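Local coordinates for protein peroxide stress regulator PerR, FUR family (Streptococcus pyogenes, PDB 4LMY) that probably senses peroxide stress as a metal-binding dimer of the FUR family and regulates transcription by binding DNA, at residues Thr28-Ala33 / Tyr67-Val72; Gln98-Val103 / Ile136-Tyr141. One frame throughout, in Å; residues are numbered along the deposited sequence.

Interaction 1: residues Thr28-Ala33 / Tyr67-Val72; sequences TETRKA and YNNLKV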
ATOM      1  N   THR B  28       4.642  15.732 -24.572  1.00 22.11           N
ATOM      2  CA  THR B  28       5.595  15.284 -25.574  1.00 23.65           C
ATOM      3  C   THR B  28       6.069  13.876 -25.235  1.00 22.20           C
ATOM      4  O   THR B  28       5.864  13.396 -24.120  1.00 23.61           O
ATOM      5  CB  THR B  28       6.820  16.209 -25.625  1.00 24.41           C
ATOM      6  OG1 THR B  28       7.536  16.119 -24.388  1.00 26.18           O
ATOM      7  CG2 THR B  28       6.393  17.658 -25.856  1.00 24.86           C
ATOM      8  N   GLU B  29       6.705  13.216 -26.197  1.00 25.42           N
ATOM      9  CA  GLU B  29       7.261  11.887 -25.970  1.00 23.37           C
ATOM     10  C   GLU B  29       8.392  11.944 -24.944  1.00 25.02           C
ATOM     11  O   GLU B  29       8.579  11.014 -24.154  1.00 25.55           O
ATOM     12  CB  GLU B  29       7.756  11.278 -27.285  1.00 25.82           C
ATOM     13  CG  GLU B  29       6.647  11.017 -28.293  1.00 29.60           C
ATOM     14  CD  GLU B  29       5.612  10.037 -27.772  1.00 30.14           C
ATOM     15  OE1 GLU B  29       6.010   8.990 -27.222  1.00 31.24           O
ATOM     16  OE2 GLU B  29       4.404  10.319 -27.902  1.00 31.77           O
ATOM     17  N   THR B  30       9.136  13.045 -24.959  1.00 24.42           N
ATOM     18  CA  THR B  30      10.219  13.254 -24.008  1.00 23.22           C
ATOM     19  C   THR B  30       9.660  13.411 -22.597  1.00 22.45           C
ATOM     20  O   THR B  30      10.209  12.872 -21.635  1.00 24.86           O
ATOM     21  CB  THR B  30      11.050  14.500 -24.381  1.00 28.13           C
ATOM     22  OG1 THR B  30      11.801  14.230 -25.572  1.00 32.86           O
ATOM     23  CG2 THR B  30      12.010  14.857 -23.263  1.00 30.70           C
ATOM     24  N   ARG B  31       8.552  14.139 -22.486  1.00 23.26           N
ATOM     25  CA  ARG B  31       7.900  14.340 -21.199  1.00 22.27           C
ATOM     26  C   ARG B  31       7.405  13.019 -20.623  1.00 23.39           C
ATOM     27  O   ARG B  31       7.542  12.762 -19.426  1.00 22.44           O
ATOM     28  CB  ARG B  31       6.749  15.337 -21.334  1.00 25.94           C
ATOM     29  CG  ARG B  31       5.979  15.593 -20.050  1.00 29.64           C
ATOM     30  CD  ARG B  31       5.438  17.012 -20.022  1.00 30.19           C
ATOM     31  NE  ARG B  31       6.502  17.994 -19.829  1.00 42.43           N
ATOM     32  CZ  ARG B  31       6.449  19.249 -20.263  1.00 45.78           C
ATOM     33  NH1 ARG B  31       5.387  19.678 -20.928  1.00 42.06           N
ATOM     34  NH2 ARG B  31       7.464  20.075 -20.040  1.00 54.71           N
ATOM     35  N   LYS B  32       6.844  12.176 -21.484  1.00 23.86           N
ATOM     36  CA  LYS B  32       6.388  10.855 -21.066  1.00 24.48           C
ATOM     37  C   LYS B  32       7.554   9.991 -20.600  1.00 22.80           C
ATOM     38  O   LYS B  32       7.442   9.257 -19.614  1.00 25.60           O
ATOM     39  CB  LYS B  32       5.636  10.159 -22.201  1.00 23.22           C
ATOM     40  CG  LYS B  32       4.262  10.738 -22.457  1.00 23.04           C
ATOM     41  CD  LYS B  32       3.468   9.897 -23.446  1.00 31.12           C
ATOM     42  CE  LYS B  32       3.631  10.396 -24.869  1.00 38.20           C
ATOM     43  NZ  LYS B  32       2.951   9.501 -25.850  1.00 33.22           N
ATOM     44  N   ALA B  33       8.672  10.085 -21.313  1.00 21.89           N
ATOM     45  CA  ALA B  33       9.864   9.314 -20.972  1.00 24.15           C
ATOM     46  C   ALA B  33      10.429   9.705 -19.613  1.00 27.01           C
ATOM     47  O   ALA B  33      10.839   8.849 -18.831  1.00 28.24           O
ATOM     48  CB  ALA B  33      10.919   9.474 -22.045  1.00 26.63           C
ATOM     49  N   TYR B  67      15.781  19.962 -17.261  1.00 22.45           N
ATOM     50  CA  TYR B  67      15.417  21.027 -16.327  1.00 23.95           C
ATOM     51  C   TYR B  67      13.985  21.504 -16.563  1.00 24.72           C
ATOM     52  O   TYR B  67      13.217  21.689 -15.617  1.00 28.12           O
ATOM     53  CB  TYR B  67      16.375  22.213 -16.472  1.00 25.22           C
ATOM     54  CG  TYR B  67      17.670  22.097 -15.698  1.00 26.70           C
ATOM     55  CD1 TYR B  67      17.684  21.643 -14.384  1.00 34.71           C
ATOM     56  CD2 TYR B  67      18.879  22.458 -16.277  1.00 29.95           C
ATOM     57  CE1 TYR B  67      18.868  21.546 -13.672  1.00 34.03           C
ATOM     58  CE2 TYR B  67      20.067  22.364 -15.574  1.00 33.05           C
ATOM     59  CZ  TYR B  67      20.056  21.906 -14.273  1.00 35.58           C
ATOM     60  OH  TYR B  67      21.237  21.813 -13.574  1.00 43.36           O
ATOM     61  N   ASN B  68      13.638  21.701 -17.832  1.00 25.01           N
ATOM     62  CA  ASN B  68      12.306  22.169 -18.206  1.00 27.66           C
ATOM     63  C   ASN B  68      11.221  21.214 -17.728  1.00 28.57           C
ATOM     64  O   ASN B  68      10.205  21.635 -17.171  1.00 29.29           O
ATOM     65  CB  ASN B  68      12.196  22.352 -19.721  1.00 28.75           C
ATOM     66  CG  ASN B  68      12.978  23.551 -20.227  1.00 34.96           C
ATOM     67  OD1 ASN B  68      13.337  24.443 -19.459  1.00 36.30           O
ATOM     68  ND2 ASN B  68      13.240  23.579 -21.528  1.00 36.65           N
ATOM     69  N   ASN B  69      11.448  19.925 -17.946  1.00 25.41           N
ATOM     70  CA  ASN B  69      10.481  18.905 -17.553  1.00 25.08           C
ATOM     71  C   ASN B  69      10.378  18.744 -16.040  1.00 26.62           C
ATOM     72  O   ASN B  69       9.284  18.579 -15.502  1.00 29.04           O
ATOM     73  CB  ASN B  69      10.820  17.567 -18.211  1.00 22.17           C
ATOM     74  CG  ASN B  69      10.323  17.481 -19.639  1.00 27.55           C
ATOM     75  OD1 ASN B  69       9.200  17.042 -19.889  1.00 33.43           O
ATOM     76  ND2 ASN B  69      11.157  17.897 -20.588  1.00 25.82           N
ATOM     77  N   LEU B  70      11.520  18.791 -15.359  1.00 23.78           N
ATOM     78  CA  LEU B  70      11.548  18.709 -13.901  1.00 26.70           C
ATOM     79  C   LEU B  70      10.815  19.889 -13.269  1.00 28.92           C
ATOM     80  O   LEU B  70      10.136  19.735 -12.256  1.00 30.46           O
ATOM     81  CB  LEU B  70      12.988  18.648 -13.389  1.00 29.84           C
ATOM     82  CG  LEU B  70      13.770  17.370 -13.700  1.00 31.06           C
ATOM     83  CD1 LEU B  70      15.214  17.500 -13.252  1.00 27.87           C
ATOM     84  CD2 LEU B  70      13.115  16.153 -13.057  1.00 33.60           C
ATOM     85  N   LYS B  71      10.956  21.061 -13.883  1.00 31.15           N
ATOM     86  CA  LYS B  71      10.289  22.273 -13.416  1.00 34.98           C
ATOM     87  C   LYS B  71       8.773  22.101 -13.407  1.00 40.62           C
ATOM     88  O   LYS B  71       8.103  22.474 -12.445  1.00 36.18           O
ATOM     89  CB  LYS B  71      10.681  23.463 -14.294  1.00 35.81           C
ATOM     90  CG  LYS B  71       9.833  24.706 -14.090  1.00 45.27           C
ATOM     91  CD  LYS B  71      10.658  25.858 -13.542  1.00 53.02           C
ATOM     92  CE  LYS B  71      10.253  27.173 -14.188  1.00 64.12           C
ATOM     93  NZ  LYS B  71       8.789  27.424 -14.076  1.00 62.31           N
ATOM     94  N   VAL B  72       8.240  21.529 -14.482  1.00 32.78           N
ATOM     95  CA  VAL B  72       6.811  21.258 -14.578  1.00 31.45           C
ATOM     96  C   VAL B  72       6.373  20.258 -13.511  1.00 33.45           C
ATOM     97  O   VAL B  72       5.402  20.488 -12.791  1.00 31.88           O
ATOM     98  CB  VAL B  72       6.429  20.724 -15.975  1.00 30.37           C
ATOM     99  CG1 VAL B  72       5.008  20.178 -15.972  1.00 32.68           C
ATOM    100  CG2 VAL B  72       6.588  21.819 -17.025  1.00 38.74           C
TER
HETATM  101  O   HOH W   1       9.730  18.155 -23.387  1.00 31.50           O
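The short helical segments 29-33 and 67-72 cross at -65°, their axes 10.4 Å apart at closest approach, so side chains, chiefly polar ones, bridge the gap. They belong to the winged-helix DNA-binding domain expected of a FUR-family regulator, and helix 63-75, which directly precedes the two-stranded hairpin that would form the wing, is by position probably the recognition helix. Asn69 is the hub. Its side chain leaves the backbone toward the other helix, and its CG stands anti to the carbonyl carbon, which sends the amide into the gap. Arg31 starts with CG anti to the backbone N and then bends at chi2 and chi3, folding its chain around the amide oxygen. Arg31 NE donates to Asn69 OD1 across 2.9 Å, but the bond is oblique: the donor lies above the carbonyl plane, not on a lone pair, and guanidinium and amide planes stand 61° apart. The aliphatic part of Arg31 touches the same oxygen, CB coming within 3.3 Å of Asn69 OD1. Val72 rests its CG2 over one guanidinium face, 3.6 Å from Arg31 NH2. Asn69 ND2 and Arg31 NH1 have partners beyond the two segments, the carbonyl oxygens of Thr65 and Arg26 respectively, while Leu20 of helix 12-22 touches both Arg31 and Val72. On the amide's nitrogen side Thr30 CG2 makes a looser contact. Thr28 is the N-cap of helix 29-40, its OG1 accepting from Arg31 N at 2.9 Å. A water links that cap to the second helix: it accepts from Asn69 ND2 over 3.2 Å and is also hydrogen-bonded to Thr28 OG1.

Interaction 2: residues Gln98-Val103 / Ile136-Tyr141; sequences QHVNVV and IPVIAY. With ZN (zinc ion), chain E.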
ATOM      1  N   GLN B  98      -1.702   8.192  -6.860  1.00 25.21           N
ATOM      2  CA  GLN B  98      -2.503   7.479  -7.841  1.00 23.06           C
ATOM      3  C   GLN B  98      -3.932   7.390  -7.322  1.00 19.91           C
ATOM      4  O   GLN B  98      -4.230   7.845  -6.215  1.00 22.81           O
ATOM      5  CB  GLN B  98      -1.948   6.075  -8.083  1.00 23.34           C
ATOM      6  CG  GLN B  98      -2.121   5.151  -6.898  1.00 24.92           C
ATOM      7  CD  GLN B  98      -1.813   3.709  -7.228  1.00 31.00           C
ATOM      8  OE1 GLN B  98      -1.615   2.896  -6.333  1.00 34.56           O
ATOM      9  NE2 GLN B  98      -1.786   3.379  -8.512  1.00 24.90           N
ATOM     10  N   HIS B  99      -4.810   6.790  -8.112  1.00 21.07           N
ATOM     11  CA  HIS B  99      -6.194   6.620  -7.696  1.00 21.84           C
ATOM     12  C   HIS B  99      -6.626   5.174  -7.864  1.00 21.17           C
ATOM     13  O   HIS B  99      -6.483   4.592  -8.937  1.00 24.25           O
ATOM     14  CB  HIS B  99      -7.106   7.567  -8.472  1.00 22.05           C
ATOM     15  CG  HIS B  99      -6.744   9.007  -8.298  1.00 22.78           C
ATOM     16  ND1 HIS B  99      -7.375   9.830  -7.392  1.00 25.16           N
ATOM     17  CD2 HIS B  99      -5.786   9.761  -8.890  1.00 25.24           C
ATOM     18  CE1 HIS B  99      -6.835  11.036  -7.446  1.00 29.43           C
ATOM     19  NE2 HIS B  99      -5.866  11.018  -8.344  1.00 22.13           N
ATOM     20  N   VAL B 100      -7.154   4.608  -6.782  1.00 18.70           N
ATOM     21  CA  VAL B 100      -7.458   3.187  -6.699  1.00 19.73           C
ATOM     22  C   VAL B 100      -8.953   2.969  -6.485  1.00 17.78           C
ATOM     23  O   VAL B 100      -9.587   3.686  -5.716  1.00 18.39           O
ATOM     24  CB  VAL B 100      -6.683   2.542  -5.526  1.00 19.79           C
ATOM     25  CG1 VAL B 100      -6.977   1.045  -5.415  1.00 19.99           C
ATOM     26  CG2 VAL B 100      -5.189   2.796  -5.676  1.00 25.25           C
ATOM     27  N   ASN B 101      -9.515   1.978  -7.167  1.00 20.58           N
ATOM     28  CA  ASN B 101     -10.924   1.644  -6.980  1.00 19.74           C
ATOM     29  C   ASN B 101     -11.179   0.808  -5.733  1.00 21.17           C
ATOM     30  O   ASN B 101     -10.356  -0.021  -5.348  1.00 20.74           O
ATOM     31  CB  ASN B 101     -11.467   0.894  -8.194  1.00 20.07           C
ATOM     32  CG  ASN B 101     -11.748   1.807  -9.364  1.00 24.65           C
ATOM     33  OD1 ASN B 101     -11.977   3.004  -9.191  1.00 27.65           O
ATOM     34  ND2 ASN B 101     -11.750   1.244 -10.564  1.00 25.09           N
ATOM     35  N   VAL B 102     -12.325   1.034  -5.104  1.00 19.84           N
ATOM     36  CA  VAL B 102     -12.827   0.103  -4.106  1.00 19.03           C
ATOM     37  C   VAL B 102     -14.180  -0.406  -4.593  1.00 18.52           C
ATOM     38  O   VAL B 102     -15.072   0.380  -4.920  1.00 24.15           O
ATOM     39  CB  VAL B 102     -12.901   0.721  -2.683  1.00 24.38           C
ATOM     40  CG1 VAL B 102     -13.781   1.960  -2.655  1.00 31.56           C
ATOM     41  CG2 VAL B 102     -13.387  -0.314  -1.680  1.00 21.75           C
ATOM     42  N   VAL B 103     -14.315  -1.724  -4.680  1.00 20.96           N
ATOM     43  CA  VAL B 103     -15.505  -2.330  -5.264  1.00 19.57           C
ATOM     44  C   VAL B 103     -16.340  -3.020  -4.196  1.00 21.96           C
ATOM     45  O   VAL B 103     -15.804  -3.746  -3.361  1.00 19.58           O
ATOM     46  CB  VAL B 103     -15.123  -3.369  -6.344  1.00 22.79           C
ATOM     47  CG1 VAL B 103     -16.368  -3.932  -7.002  1.00 21.74           C
ATOM     48  CG2 VAL B 103     -14.195  -2.742  -7.382  1.00 25.27           C
ATOM     49  N   ILE B 136       2.178  -2.346 -10.206  1.00 24.56           N
ATOM     50  CA  ILE B 136       1.535  -3.006  -9.081  1.00 25.51           C
ATOM     51  C   ILE B 136       0.042  -2.707  -9.116  1.00 25.80           C
ATOM     52  O   ILE B 136      -0.425  -1.783  -8.451  1.00 27.44           O
ATOM     53  CB  ILE B 136       2.117  -2.553  -7.725  1.00 28.89           C
ATOM     54  CG1 ILE B 136       3.644  -2.666  -7.723  1.00 26.41           C
ATOM     55  CG2 ILE B 136       1.516  -3.372  -6.590  1.00 26.26           C
ATOM     56  CD1 ILE B 136       4.278  -2.324  -6.393  1.00 33.77           C
ATOM     57  N   PRO B 137      -0.710  -3.481  -9.912  1.00 27.93           N
ATOM     58  CA  PRO B 137      -2.156  -3.262 -10.005  1.00 27.41           C
ATOM     59  C   PRO B 137      -2.829  -3.558  -8.672  1.00 32.75           C
ATOM     60  O   PRO B 137      -2.612  -4.616  -8.084  1.00 37.76           O
ATOM     61  CB  PRO B 137      -2.597  -4.269 -11.071  1.00 34.06           C
ATOM     62  CG  PRO B 137      -1.547  -5.327 -11.054  1.00 34.55           C
ATOM     63  CD  PRO B 137      -0.267  -4.614 -10.743  1.00 27.53           C
ATOM     64  N   VAL B 138      -3.624  -2.611  -8.188  1.00 26.65           N
ATOM     65  CA  VAL B 138      -4.291  -2.773  -6.907  1.00 27.45           C
ATOM     66  C   VAL B 138      -5.763  -2.412  -7.032  1.00 25.57           C
ATOM     67  O   VAL B 138      -6.108  -1.374  -7.592  1.00 26.17           O
ATOM     68  CB  VAL B 138      -3.641  -1.894  -5.821  1.00 29.17           C
ATOM     69  CG1 VAL B 138      -4.359  -2.060  -4.495  1.00 28.07           C
ATOM     70  CG2 VAL B 138      -2.169  -2.235  -5.669  1.00 32.97           C
ATOM     71  N   ILE B 139      -6.621  -3.296  -6.534  1.00 25.83           N
ATOM     72  CA  ILE B 139      -8.047  -3.017  -6.411  1.00 24.14           C
ATOM     73  C   ILE B 139      -8.487  -3.407  -5.009  1.00 30.34           C
ATOM     74  O   ILE B 139      -8.183  -4.504  -4.542  1.00 29.43           O
ATOM     75  CB  ILE B 139      -8.880  -3.816  -7.425  1.00 29.57           C
ATOM     76  CG1 ILE B 139      -8.436  -3.503  -8.855  1.00 32.51           C
ATOM     77  CG2 ILE B 139     -10.368  -3.524  -7.250  1.00 29.84           C
ATOM     78  CD1 ILE B 139      -9.232  -4.235  -9.908  1.00 34.57           C
ATOM     79  N   ALA B 140      -9.195  -2.509  -4.333  1.00 22.47           N
ATOM     80  CA  ALA B 140      -9.697  -2.810  -3.000  1.00 21.32           C
ATOM     81  C   ALA B 140     -11.127  -3.321  -3.076  1.00 19.63           C
ATOM     82  O   ALA B 140     -11.865  -2.999  -4.007  1.00 22.92           O
ATOM     83  CB  ALA B 140      -9.621  -1.581  -2.110  1.00 19.00           C
ATOM     84  N   TYR B 141     -11.507  -4.137  -2.100  1.00 23.53           N
ATOM     85  CA  TYR B 141     -12.869  -4.636  -2.008  1.00 20.20           C
ATOM     86  C   TYR B 141     -13.440  -4.317  -0.638  1.00 22.73           C
ATOM     87  O   TYR B 141     -12.705  -4.214   0.341  1.00 23.32           O
ATOM     88  CB  TYR B 141     -12.910  -6.139  -2.278  1.00 22.30           C
ATOM     89  CG  TYR B 141     -12.502  -6.497  -3.685  1.00 23.19           C
ATOM     90  CD1 TYR B 141     -13.445  -6.590  -4.700  1.00 28.86           C
ATOM     91  CD2 TYR B 141     -11.172  -6.735  -4.002  1.00 23.79           C
ATOM     92  CE1 TYR B 141     -13.073  -6.911  -5.994  1.00 33.49           C
ATOM     93  CE2 TYR B 141     -10.791  -7.056  -5.291  1.00 29.05           C
ATOM     94  CZ  TYR B 141     -11.745  -7.144  -6.282  1.00 31.29           C
ATOM     95  OH  TYR B 141     -11.366  -7.464  -7.566  1.00 37.82           O
TER
HETATM   96 ZN    ZN E 201      -4.952  12.763  -9.188  1.00 27.31          ZN
HETATM   97  O   HOH W   2      -7.934   0.231  -8.925  1.00 25.52           O
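Val100 and Val138 both hold CG1 anti to the backbone N, chi1 -180° and 179°, and these two methyls face each other at 4.2 Å where the two chains have not yet drawn together into the ladder. Val100 CG1 also lies against the backbone, 3.4 Å from Val138 O. Further along, Val102 puts CG1 in the crowded position between N and the carbonyl carbon, which turns CG2 toward Ala140 CB. On the opposite face of the sheet Val103 CG2, anti to the carbonyl carbon, meets Ile139 CG2 at 3.9 Å, while Val103 CB sits beside CD1 of the Tyr141 ring. Between these side-chain contacts runs a short parallel ladder, with Val102 paired to Ala140 and Val103 to Tyr141. Ala140 grips both neighbours of Val102: its N donates to Asn101 O at 2.9 Å, nearly along the C=O axis, and its O accepts from Val103 N at 2.8 Å. Val102 CA and Tyr141 CA add CA-H...O contacts to Ala140 O and Val103 O. Before the ladder a water takes the place of the next direct bond, accepting from Asn101 N at 2.9 Å and donating to Val138 O. Phe113 and Ala111 of strand 110-115 bond to the other edge of the first strand, making it the middle one. At the strand's start His99 takes no part in this pairing and binds zinc through NE2 at 2.1 Å, sharing the ion with His4, His6, His19 and His97. Tyr141 makes a cation-pi contact with Arg135 of the second subunit and pairs with an antiparallel strand there. The mixed sheet thus continues across the subunit interface, the arrangement expected of a FUR-family dimerisation domain.

In the fold
After helix 12-22 the chain enters helix 29-40 and returns to it through helix 63-75, so interaction 1 closes a largely helical loop of 33 intervening residues. Only after the hairpin of strands 79-82 and 91-94 does interaction 2 open; strand 110-115, helix 118-129 and strand 132-135 fill its own loop. The two loops therefore follow in series, neither nesting nor crossing. The centres of interactions 1 and 2 are about 27 Å apart, on opposite sides of the chain's centre, and the nearest atoms of the two contacts about 15 Å apart. One contact ties together the helices of the probable DNA-binding half, the other joins strands of the dimerising half. Helix 12-22 connects them, touching interaction 1 and supplying His19 to the zinc held by His99.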